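Local coordinates for protein imidazolonepropionase (Unidentified, PDB 2Q09) that catalyses the hydrolytic opening of the imidazolone ring of 4-imidazolone-5-propanoate to give N-formimidoyl-L-glutamate, the third step of histidine degradation, at residues Y144-E149 / D188-T193. Residues are numbered along the deposited sequence; the frame is centred on the assembly and turned at random.
With DI6 (3-[(4S)-2,5-dioxoimidazolidin-4-yl]propanoic acid), chain C.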
loop_
_atom_site.group_PDB
_atom_site.type_symbol
_atom_site.label_atom_id
_atom_site.label_comp_id
_atom_site.label_asym_id
_atom_site.label_seq_id
_atom_site.Cartn_x
_atom_site.Cartn_y
_atom_site.Cartn_z
ATOM N N TYR A 144 -6.811 -13.376 5.282
ATOM C CA TYR A 144 -6.438 -14.774 5.089
ATOM C C TYR A 144 -6.811 -15.596 6.327
ATOM O O TYR A 144 -6.368 -16.741 6.481
ATOM C CB TYR A 144 -4.937 -14.908 4.802
ATOM C CG TYR A 144 -4.534 -14.413 3.424
ATOM C CD1 TYR A 144 -5.229 -14.826 2.289
ATOM C CD2 TYR A 144 -3.455 -13.547 3.253
ATOM C CE1 TYR A 144 -4.868 -14.392 1.015
ATOM C CE2 TYR A 144 -3.077 -13.105 1.982
ATOM C CZ TYR A 144 -3.790 -13.533 0.869
ATOM O OH TYR A 144 -3.413 -13.112 -0.387
ATOM N N GLY A 145 -7.629 -14.996 7.197
ATOM C CA GLY A 145 -8.055 -15.674 8.409
ATOM C C GLY A 145 -9.479 -16.176 8.249
ATOM O O GLY A 145 -9.776 -17.343 8.504
ATOM N N LEU A 146 -10.359 -15.286 7.808
ATOM C CA LEU A 146 -11.763 -15.616 7.589
ATOM C C LEU A 146 -12.491 -16.239 8.794
ATOM O O LEU A 146 -13.337 -17.135 8.646
ATOM C CB LEU A 146 -11.902 -16.499 6.341
ATOM C CG LEU A 146 -11.334 -15.842 5.065
ATOM C CD1 LEU A 146 -11.794 -16.628 3.839
ATOM C CD2 LEU A 146 -11.802 -14.394 4.950
ATOM N N THR A 147 -12.127 -15.757 9.981
ATOM C CA THR A 147 -12.754 -16.132 11.255
ATOM C C THR A 147 -12.456 -14.889 12.080
ATOM O O THR A 147 -11.520 -14.158 11.757
ATOM C CB THR A 147 -12.091 -17.345 11.961
ATOM O OG1 THR A 147 -10.844 -16.945 12.538
ATOM C CG2 THR A 147 -11.861 -18.491 10.970
ATOM N N LEU A 148 -13.227 -14.627 13.128
ATOM C CA LEU A 148 -12.960 -13.442 13.928
ATOM C C LEU A 148 -11.557 -13.474 14.530
ATOM O O LEU A 148 -10.780 -12.531 14.347
ATOM C CB LEU A 148 -14.003 -13.291 15.039
ATOM C CG LEU A 148 -13.940 -11.989 15.856
ATOM C CD1 LEU A 148 -15.295 -11.728 16.508
ATOM C CD2 LEU A 148 -12.835 -12.076 16.914
ATOM N N GLU A 149 -11.229 -14.545 15.244
ATOM C CA GLU A 149 -9.917 -14.642 15.878
ATOM C C GLU A 149 -8.742 -14.582 14.903
ATOM O O GLU A 149 -7.726 -13.946 15.183
ATOM C CB GLU A 149 -9.803 -15.928 16.706
ATOM C CG GLU A 149 -10.702 -15.952 17.930
ATOM C CD GLU A 149 -12.090 -16.492 17.640
ATOM O OE1 GLU A 149 -12.485 -16.563 16.455
ATOM O OE2 GLU A 149 -12.791 -16.848 18.610
ATOM N N ASP A 188 -24.307 -14.477 3.116
ATOM C CA ASP A 188 -24.878 -13.364 3.865
ATOM C C ASP A 188 -24.687 -13.512 5.362
ATOM O O ASP A 188 -24.643 -12.529 6.095
ATOM C CB ASP A 188 -26.364 -13.233 3.541
ATOM C CG ASP A 188 -26.599 -12.709 2.143
ATOM O OD1 ASP A 188 -27.344 -13.348 1.375
ATOM O OD2 ASP A 188 -26.032 -11.649 1.812
ATOM N N SER A 189 -24.569 -14.754 5.814
ATOM C CA SER A 189 -24.368 -15.025 7.224
ATOM C C SER A 189 -22.958 -14.570 7.586
ATOM O O SER A 189 -22.720 -14.058 8.682
ATOM C CB SER A 189 -24.541 -16.520 7.497
ATOM O OG SER A 189 -24.764 -16.759 8.875
ATOM N N TRP A 190 -22.031 -14.751 6.650
ATOM C CA TRP A 190 -20.643 -14.351 6.859
ATOM C C TRP A 190 -20.590 -12.826 6.906
ATOM O O TRP A 190 -19.874 -12.242 7.713
ATOM C CB TRP A 190 -19.762 -14.893 5.723
ATOM C CG TRP A 190 -18.347 -14.388 5.746
ATOM C CD1 TRP A 190 -17.679 -13.784 4.718
ATOM C CD2 TRP A 190 -17.432 -14.432 6.851
ATOM N NE1 TRP A 190 -16.405 -13.443 5.115
ATOM C CE2 TRP A 190 -16.228 -13.829 6.418
ATOM C CE3 TRP A 190 -17.513 -14.920 8.167
ATOM C CZ2 TRP A 190 -15.110 -13.702 7.250
ATOM C CZ3 TRP A 190 -16.396 -14.791 8.998
ATOM C CH2 TRP A 190 -15.212 -14.187 8.532
ATOM N N VAL A 191 -21.356 -12.177 6.038
ATOM C CA VAL A 191 -21.391 -10.722 6.017
ATOM C C VAL A 191 -21.907 -10.201 7.362
ATOM O O VAL A 191 -21.378 -9.225 7.895
ATOM C CB VAL A 191 -22.284 -10.196 4.869
ATOM C CG1 VAL A 191 -22.399 -8.678 4.952
ATOM C CG2 VAL A 191 -21.687 -10.600 3.527
ATOM N N GLU A 192 -22.927 -10.854 7.917
ATOM C CA GLU A 192 -23.456 -10.426 9.211
ATOM C C GLU A 192 -22.390 -10.527 10.298
ATOM O O GLU A 192 -22.282 -9.662 11.163
ATOM C CB GLU A 192 -24.663 -11.274 9.619
ATOM C CG GLU A 192 -26.008 -10.695 9.196
ATOM C CD GLU A 192 -27.183 -11.442 9.802
ATOM O OE1 GLU A 192 -28.332 -10.995 9.615
ATOM O OE2 GLU A 192 -26.957 -12.479 10.463
ATOM N N THR A 193 -21.607 -11.598 10.252
ATOM C CA THR A 193 -20.547 -11.819 11.228
ATOM C C THR A 193 -19.521 -10.690 11.200
ATOM O O THR A 193 -19.101 -10.190 12.245
ATOM C CB THR A 193 -19.822 -13.145 10.953
ATOM O OG1 THR A 193 -20.729 -14.234 11.153
ATOM C CG2 THR A 193 -18.621 -13.300 11.887
HETATM N N1 DI6 C . -7.412 -9.884 -5.709
HETATM C C2 DI6 C . -6.179 -10.411 -5.867
HETATM O O2 DI6 C . -5.520 -10.446 -6.891
HETATM C C3 DI6 C . -5.768 -10.950 -4.475
HETATM N N4 DI6 C . -6.955 -10.628 -3.653
HETATM C C5 DI6 C . -7.850 -10.010 -4.449
HETATM O O5 DI6 C . -8.935 -9.601 -4.062
HETATM C C6 DI6 C . -5.488 -12.445 -4.531
HETATM C C7 DI6 C . -5.078 -13.023 -3.174
HETATM C C8 DI6 C . -4.777 -14.529 -3.176
HETATM O O9 DI6 C . -4.146 -14.989 -2.205
HETATM O O10 DI6 C . -5.158 -15.257 -4.129
#
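Leu146 and Trp190 carry this contact, and the loop leading to it starts in the inhibitor pocket. There Tyr144 OH donates a 2.7 Å hydrogen bond to O9 of the inhibitor propionate. O9 lies at the edge of the phenol ring, near its plane. Gly145 N and Leu146 N both bond to Glu151 OE2, in the first turn of the following helix. Leu146 meets the indole mainly with its backbone: Trp190 CH2 lies 3.4 Å from Leu146 C. The Leu146 side chain crosses that of Trp190 at about a right angle, with Leu146 CD2 4.1 Å from Trp190 CZ2. In this metal-dependent amidohydrolase of TIM-barrel type, the loop follows barrel strand 135-141, and the indole reaches it from helix 187-204, which follows strand 168-176. Trp190 holds CG opposite the backbone N (chi1 172°), and this sends the six-membered ring out to the loop. Replacing Trp190 with alanine would probably open a gap against the Leu146 backbone and leave Leu146 CD2 without its aromatic neighbour. At Thr147 the backbone N is 3.8 Å from Trp190 CH2. Thr147 is the N-cap of helix 148-164: its side chain caps a first-turn backbone N, and OG1 also bonds to Asp150 OD2.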